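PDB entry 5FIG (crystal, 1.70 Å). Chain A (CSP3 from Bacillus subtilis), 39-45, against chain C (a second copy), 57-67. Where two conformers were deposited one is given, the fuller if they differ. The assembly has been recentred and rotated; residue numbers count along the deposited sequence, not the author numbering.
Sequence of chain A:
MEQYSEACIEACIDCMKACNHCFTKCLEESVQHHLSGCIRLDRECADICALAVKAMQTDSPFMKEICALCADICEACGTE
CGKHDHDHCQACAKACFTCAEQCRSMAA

Chain A, residues 39-45: IRLDREC
Chain C (57-67) QTDSPFMKEIC

A helix from one copy of CSP3 meets a helix-loop-helix corner of a second copy, and the rule is a long-armed helix face set against a corner that answers mostly with side chains, plus two backbone carbonyls. Chain A is helical throughout 39-45, with i to i+4 bonds such as A:Glu44 N to A:Arg40 O at 3.2 Å. A:Arg40, A:Arg43 and A:Glu44 direct their CA-to-CB bonds toward chain C, while A:Ile39, A:Asp42 and A:Cys45 stay out of reach. A:Glu44 CA and C:Ser60 CA, 8.2 Å apart, mark the register; the chain A helix and that from C:Met63 run in roughly the same sense. The contact buries 320 Å².

Along chain C, helical C:Gln57 makes no contact. C:Thr58 (phi/psi -94/1, chi1 p) turns its CB toward chain A and sets CG2 3.9 Å from NH1 of A:Arg43. That arginine is extended, all t from chi1 to chi3, and its NH1 and NH2 are hydrogen-bonded elsewhere in the structure, so the methyl packs beside nitrogens that already have partners.

C:Asp59 breaks the helix with positive phi (58/47) in a Schellman motif. A:Arg40, with chi1 to chi3 m, t, p and chi4 at 177°, reaches this helix end: its NH2 lies 3.3 Å from C:Asp59 O, which sits at the guanidinium edge, and 3.5 Å from C:Thr58 O. A positive group beside carbonyl oxygens at a helix C-terminus is electrostatically sensible.

C:Ser60 (-71/145) is the polar centre. With chi1 at 143°, between wells, its OG donates to A:Glu44 OE2 at 2.7 Å and accepts from C:Phe62 N at 2.8 Å, so one hydroxyl joins the carboxylate to the loop's own backbone. A:Glu44 comes to it with chi1 and chi2 both t and chi3 at 38°. C:Ser60 also opens a type I turn ending at C:Met63, whose N bonds C:Ser60 O at 3.1 Å.

C:Pro61 (-65/-16, C-gamma endo) occupies the turn, its CD 4.0 Å from A:Glu44 OE1. C:Phe62 (-101/16) takes the N-cap position of the next helix, with chi1 m and chi2 89°. Its ring offers its edge to chain A: CD1 is 4.0 Å from A:Glu44 OE1, where ring hydrogens suit a carboxylate, and CE1 is 4.2 Å from CD2 of A:Leu41 (m, t), an apolar contact.

The helix from C:Met63 onward continues with C:Ile66 N bonded to C:Phe62 O at 2.9 Å. C:Ile66 (m, t) points toward chain A and brings CD1 within 4.0 Å of A:Glu44 OE2, adding an apolar neighbour to the carboxylate.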

ATOM      1  N   ILE A  39     -12.876 -12.394  -6.024  1.00 21.84           N
ATOM      2  CA  ILE A  39     -12.379 -11.921  -4.736  1.00 21.16           C
ATOM      3  C   ILE A  39     -10.877 -11.649  -4.810  1.00 20.32           C
ATOM      4  O   ILE A  39     -10.411 -10.567  -4.418  1.00 18.80           O
ATOM      5  CB  ILE A  39     -12.731 -12.901  -3.613  1.00 22.81           C
ATOM      6  CG1 ILE A  39     -14.245 -12.865  -3.348  1.00 23.45           C
ATOM      7  CG2 ILE A  39     -11.978 -12.575  -2.318  1.00 22.69           C
ATOM      8  CD1 ILE A  39     -14.763 -14.110  -2.686  1.00 25.64           C
ATOM      9  N   ARG A  40     -10.125 -12.577  -5.391  1.00 21.31           N
ATOM     10  CA  ARG A  40      -8.707 -12.370  -5.613  1.00 21.31           C
ATOM     11  C   ARG A  40      -8.370 -11.157  -6.457  1.00 19.59           C
ATOM     12  O   ARG A  40      -7.485 -10.343  -6.103  1.00 18.65           O
ATOM     13  CB  ARG A  40      -8.087 -13.606  -6.268  1.00 23.40           C
ATOM     14  CG  ARG A  40      -7.971 -14.736  -5.299  1.00 26.04           C
ATOM     15  CD  ARG A  40      -7.476 -15.978  -6.051  1.00 28.58           C
ATOM     16  NE  ARG A  40      -6.058 -15.837  -6.355  1.00 29.64           N
ATOM     17  CZ  ARG A  40      -5.324 -16.771  -6.953  1.00 32.44           C
ATOM     18  NH1 ARG A  40      -5.874 -17.919  -7.350  1.00 35.16           N
ATOM     19  NH2 ARG A  40      -4.027 -16.551  -7.171  1.00 33.18           N
ATOM     20  N   LEU A  41      -9.040 -11.023  -7.619  1.00 19.15           N
ATOM     21  CA  LEU A  41      -8.772  -9.910  -8.495  1.00 18.23           C
ATOM     22  C   LEU A  41      -9.273  -8.571  -7.937  1.00 16.96           C
ATOM     23  O   LEU A  41      -8.610  -7.539  -8.119  1.00 16.33           O
ATOM     24  CB  LEU A  41      -9.338 -10.163  -9.884  1.00 18.87           C
ATOM     25  CG  LEU A  41      -8.508 -11.110 -10.720  1.00 20.26           C
ATOM     26  CD1 LEU A  41      -9.288 -11.613 -11.904  1.00 21.26           C
ATOM     27  CD2 LEU A  41      -7.227 -10.435 -11.205  1.00 19.91           C
ATOM     28  N   ASP A  42     -10.352  -8.600  -7.164  1.00 17.19           N
ATOM     29  CA  ASP A  42     -10.824  -7.367  -6.468  1.00 16.50           C
ATOM     30  C   ASP A  42      -9.737  -6.820  -5.525  1.00 15.99           C
ATOM     31  O   ASP A  42      -9.539  -5.602  -5.453  1.00 15.19           O
ATOM     32  CB  ASP A  42     -12.064  -7.621  -5.598  1.00 17.45           C
ATOM     33  CG  ASP A  42     -13.338  -7.742  -6.397  1.00 18.38           C
ATOM     34  OD1 ASP A  42     -13.400  -7.229  -7.548  1.00 18.44           O
ATOM     35  OD2 ASP A  42     -14.265  -8.417  -5.898  1.00 20.00           O
ATOM     36  N   ARG A  43      -9.088  -7.728  -4.794  1.00 16.66           N
ATOM     37  CA  ARG A  43      -8.019  -7.290  -3.900  1.00 16.37           C
ATOM     38  C   ARG A  43      -6.871  -6.672  -4.686  1.00 15.88           C
ATOM     39  O   ARG A  43      -6.392  -5.588  -4.374  1.00 14.87           O
ATOM     40  CB  ARG A  43      -7.523  -8.455  -3.034  1.00 17.61           C
ATOM     41  CG  ARG A  43      -6.344  -8.091  -2.184  1.00 17.64           C
ATOM     42  CD  ARG A  43      -5.773  -9.306  -1.496  1.00 19.12           C
ATOM     43  NE  ARG A  43      -4.688  -8.944  -0.579  1.00 19.40           N
ATOM     44  CZ  ARG A  43      -3.924  -9.800   0.049  1.00 21.04           C
ATOM     45  NH1 ARG A  43      -4.128 -11.110  -0.053  1.00 22.40           N
ATOM     46  NH2 ARG A  43      -2.982  -9.339   0.873  1.00 21.50           N
ATOM     47  N   GLU A  44      -6.425  -7.387  -5.724  1.00 16.82           N
ATOM     48  CA  GLU A  44      -5.277  -6.864  -6.462  1.00 17.71           C
ATOM     49  C   GLU A  44      -5.551  -5.584  -7.191  1.00 16.12           C
ATOM     50  O   GLU A  44      -4.699  -4.700  -7.283  1.00 15.00           O
ATOM     51  CB  GLU A  44      -4.732  -7.885  -7.412  1.00 20.41           C
ATOM     52  CG  GLU A  44      -3.264  -7.678  -7.746  1.00 23.20           C
ATOM     53  CD  GLU A  44      -2.524  -8.954  -8.183  1.00 26.00           C
ATOM     54  OE1 GLU A  44      -3.108  -9.804  -8.915  1.00 30.23           O
ATOM     55  OE2 GLU A  44      -1.314  -9.097  -7.811  1.00 29.78           O
ATOM     56  N   CYS A  45      -6.776  -5.464  -7.675  1.00 15.67           N
ATOM     57  CA  CYS A  45      -7.147  -4.286  -8.476  1.00 15.11           C
ATOM     58  C   CYS A  45      -7.316  -3.064  -7.577  1.00 14.42           C
ATOM     59  O   CYS A  45      -6.752  -2.018  -7.894  1.00 14.10           O
ATOM     60  CB  CYS A  45      -8.409  -4.598  -9.244  1.00 15.68           C
ATOM     61  SG  CYS A  45      -8.857  -3.274 -10.412  1.00 16.55           S
TER
ATOM     62  N   GLN C  57       3.984 -13.697  -3.170  1.00 18.42           N
ATOM     63  CA  GLN C  57       3.408 -14.421  -2.024  1.00 19.70           C
ATOM     64  C   GLN C  57       1.987 -14.864  -2.253  1.00 20.89           C
ATOM     65  O   GLN C  57       1.577 -15.853  -1.685  1.00 22.47           O
ATOM     66  CB  GLN C  57       3.508 -13.580  -0.747  1.00 19.25           C
ATOM     67  CG  GLN C  57       4.944 -13.387  -0.275  1.00 18.94           C
ATOM     68  CD  GLN C  57       5.066 -12.587   1.011  1.00 19.12           C
ATOM     69  OE1 GLN C  57       4.242 -11.749   1.289  1.00 18.76           O
ATOM     70  NE2 GLN C  57       6.183 -12.749   1.715  1.00 19.61           N
ATOM     71  N   THR C  58       1.224 -14.118  -3.058  1.00 20.57           N
ATOM     72  CA  THR C  58      -0.149 -14.468  -3.349  1.00 22.19           C
ATOM     73  C   THR C  58      -0.295 -15.296  -4.639  1.00 23.53           C
ATOM     74  O   THR C  58      -1.409 -15.551  -5.032  1.00 25.03           O
ATOM     75  CB  THR C  58      -1.052 -13.215  -3.436  1.00 21.57           C
ATOM     76  OG1 THR C  58      -0.571 -12.355  -4.478  1.00 20.29           O
ATOM     77  CG2 THR C  58      -1.074 -12.438  -2.112  1.00 21.23           C
ATOM     78  N   ASP C  59       0.795 -15.628  -5.323  1.00 23.69           N
ATOM     79  CA  ASP C  59       0.731 -16.350  -6.598  1.00 24.92           C
ATOM     80  C   ASP C  59      -0.118 -15.560  -7.626  1.00 24.28           C
ATOM     81  O   ASP C  59      -0.966 -16.131  -8.313  1.00 25.97           O
ATOM     82  CB  ASP C  59       0.173 -17.841  -6.457  1.00 27.89           C
ATOM     83  CG  ASP C  59       0.635 -18.730  -7.620  1.00 29.78           C
ATOM     84  OD1 ASP C  59       1.253 -18.212  -8.555  1.00 29.75           O
ATOM     85  OD2 ASP C  59       0.415 -19.971  -7.641  1.00 32.48           O
ATOM     86  N   SER C  60       0.122 -14.261  -7.761  1.00 21.96           N
ATOM     87  CA  SER C  60      -0.768 -13.414  -8.586  1.00 21.52           C
ATOM     88  C   SER C  60      -0.565 -13.756 -10.066  1.00 21.76           C
ATOM     89  O   SER C  60       0.555 -13.994 -10.483  1.00 21.07           O
ATOM     90  CB  SER C  60      -0.535 -11.923  -8.374  1.00 20.08           C
ATOM     91  OG  SER C  60      -0.663 -11.115  -9.531  1.00 20.07           O
ATOM     92  N   PRO C  61      -1.634 -13.711 -10.865  1.00 22.55           N
ATOM     93  CA  PRO C  61      -1.443 -13.907 -12.273  1.00 23.18           C
ATOM     94  C   PRO C  61      -0.619 -12.807 -12.943  1.00 21.92           C
ATOM     95  O   PRO C  61      -0.096 -13.050 -14.042  1.00 22.62           O
ATOM     96  CB  PRO C  61      -2.857 -13.946 -12.819  1.00 24.68           C
ATOM     97  CG  PRO C  61      -3.685 -13.244 -11.822  1.00 24.27           C
ATOM     98  CD  PRO C  61      -3.035 -13.486 -10.499  1.00 23.27           C
ATOM     99  N   PHE C  62      -0.435 -11.659 -12.298  1.00 20.44           N
ATOM    100  CA  PHE C  62       0.382 -10.591 -12.807  1.00 19.64           C
ATOM    101  C   PHE C  62       1.743 -10.526 -12.167  1.00 18.44           C
ATOM    102  O   PHE C  62       2.457  -9.579 -12.386  1.00 17.13           O
ATOM    103  CB  PHE C  62      -0.339  -9.219 -12.641  1.00 19.83           C
ATOM    104  CG  PHE C  62      -1.581  -9.079 -13.451  1.00 21.78           C
ATOM    105  CD1 PHE C  62      -2.799  -9.480 -12.935  1.00 23.09           C
ATOM    106  CD2 PHE C  62      -1.526  -8.528 -14.719  1.00 22.80           C
ATOM    107  CE1 PHE C  62      -3.945  -9.344 -13.667  1.00 24.43           C
ATOM    108  CE2 PHE C  62      -2.658  -8.430 -15.492  1.00 24.70           C
ATOM    109  CZ  PHE C  62      -3.876  -8.852 -14.967  1.00 25.59           C
ATOM    110  N   MET C  63       2.154 -11.598 -11.490  1.00 18.72           N
ATOM    111  CA  MET C  63       3.452 -11.610 -10.833  0.50 18.42           C
ATOM    112  C   MET C  63       4.580 -11.273 -11.809  1.00 18.41           C
ATOM    113  O   MET C  63       5.441 -10.469 -11.486  1.00 17.63           O
ATOM    114  CB  MET C  63       3.647 -12.984 -10.145  0.50 19.59           C
ATOM    115  CG  MET C  63       4.900 -13.255  -9.371  0.50 19.62           C
ATOM    116  SD  MET C  63       5.095 -14.991  -9.198  0.50 22.02           S
ATOM    117  CE  MET C  63       5.890 -15.271 -10.766  0.50 22.62           C
ATOM    118  N   LYS C  64       4.592 -11.871 -12.990  1.00 20.02           N
ATOM    119  CA  LYS C  64       5.695 -11.641 -13.909  1.00 21.07           C
ATOM    120  C   LYS C  64       5.777 -10.202 -14.411  1.00 20.04           C
ATOM    121  O   LYS C  64       6.847  -9.638 -14.432  1.00 19.25           O
ATOM    122  CB  LYS C  64       5.697 -12.641 -15.071  1.00 23.83           C
ATOM    123  CG  LYS C  64       5.998 -14.061 -14.638  1.00 25.90           C
ATOM    124  CD  LYS C  64       6.155 -14.947 -15.853  1.00 29.05           C
ATOM    125  CE  LYS C  64       6.543 -16.328 -15.552  1.00 31.59           C
ATOM    126  NZ  LYS C  64       7.124 -16.564 -14.223  1.00 32.00           N
ATOM    127  N   GLU C  65       4.627  -9.639 -14.755  1.00 20.25           N
ATOM    128  CA  GLU C  65       4.537  -8.254 -15.191  1.00 20.10           C
ATOM    129  C   GLU C  65       4.954  -7.295 -14.088  1.00 18.35           C
ATOM    130  O   GLU C  65       5.652  -6.332 -14.380  1.00 17.97           O
ATOM    131  CB  GLU C  65       3.049  -7.897 -15.490  1.00 21.30           C
ATOM    132  CG  GLU C  65       2.843  -6.577 -16.169  1.00 22.26           C
ATOM    133  CD  GLU C  65       1.452  -6.329 -16.756  1.00 23.95           C
ATOM    134  OE1 GLU C  65       0.533  -7.189 -16.841  1.00 24.72           O
ATOM    135  OE2 GLU C  65       1.243  -5.175 -17.227  1.00 25.35           O
ATOM    136  N   ILE C  66       4.545  -7.585 -12.849  1.00 16.93           N
ATOM    137  CA  ILE C  66       4.933  -6.762 -11.709  1.00 16.02           C
ATOM    138  C   ILE C  66       6.435  -6.845 -11.479  1.00 15.68           C
ATOM    139  O   ILE C  66       7.095  -5.826 -11.294  1.00 14.90           O
ATOM    140  CB  ILE C  66       4.124  -7.139 -10.468  1.00 15.58           C
ATOM    141  CG1 ILE C  66       2.659  -6.712 -10.707  1.00 16.30           C
ATOM    142  CG2 ILE C  66       4.691  -6.502  -9.216  1.00 15.06           C
ATOM    143  CD1 ILE C  66       1.663  -7.288  -9.728  1.00 16.40           C
ATOM    144  N   CYS C  67       6.976  -8.058 -11.500  1.00 16.02           N
ATOM    145  CA  CYS C  67       8.413  -8.214 -11.400  1.00 16.44           C
ATOM    146  C   CYS C  67       9.189  -7.460 -12.494  1.00 16.81           C
ATOM    147  O   CYS C  67      10.225  -6.879 -12.199  1.00 16.37           O
ATOM    148  CB  CYS C  67       8.802  -9.718 -11.344  1.00 17.63           C
ATOM    149  SG  CYS C  67       8.437 -10.428  -9.707  1.00 18.17           S
TER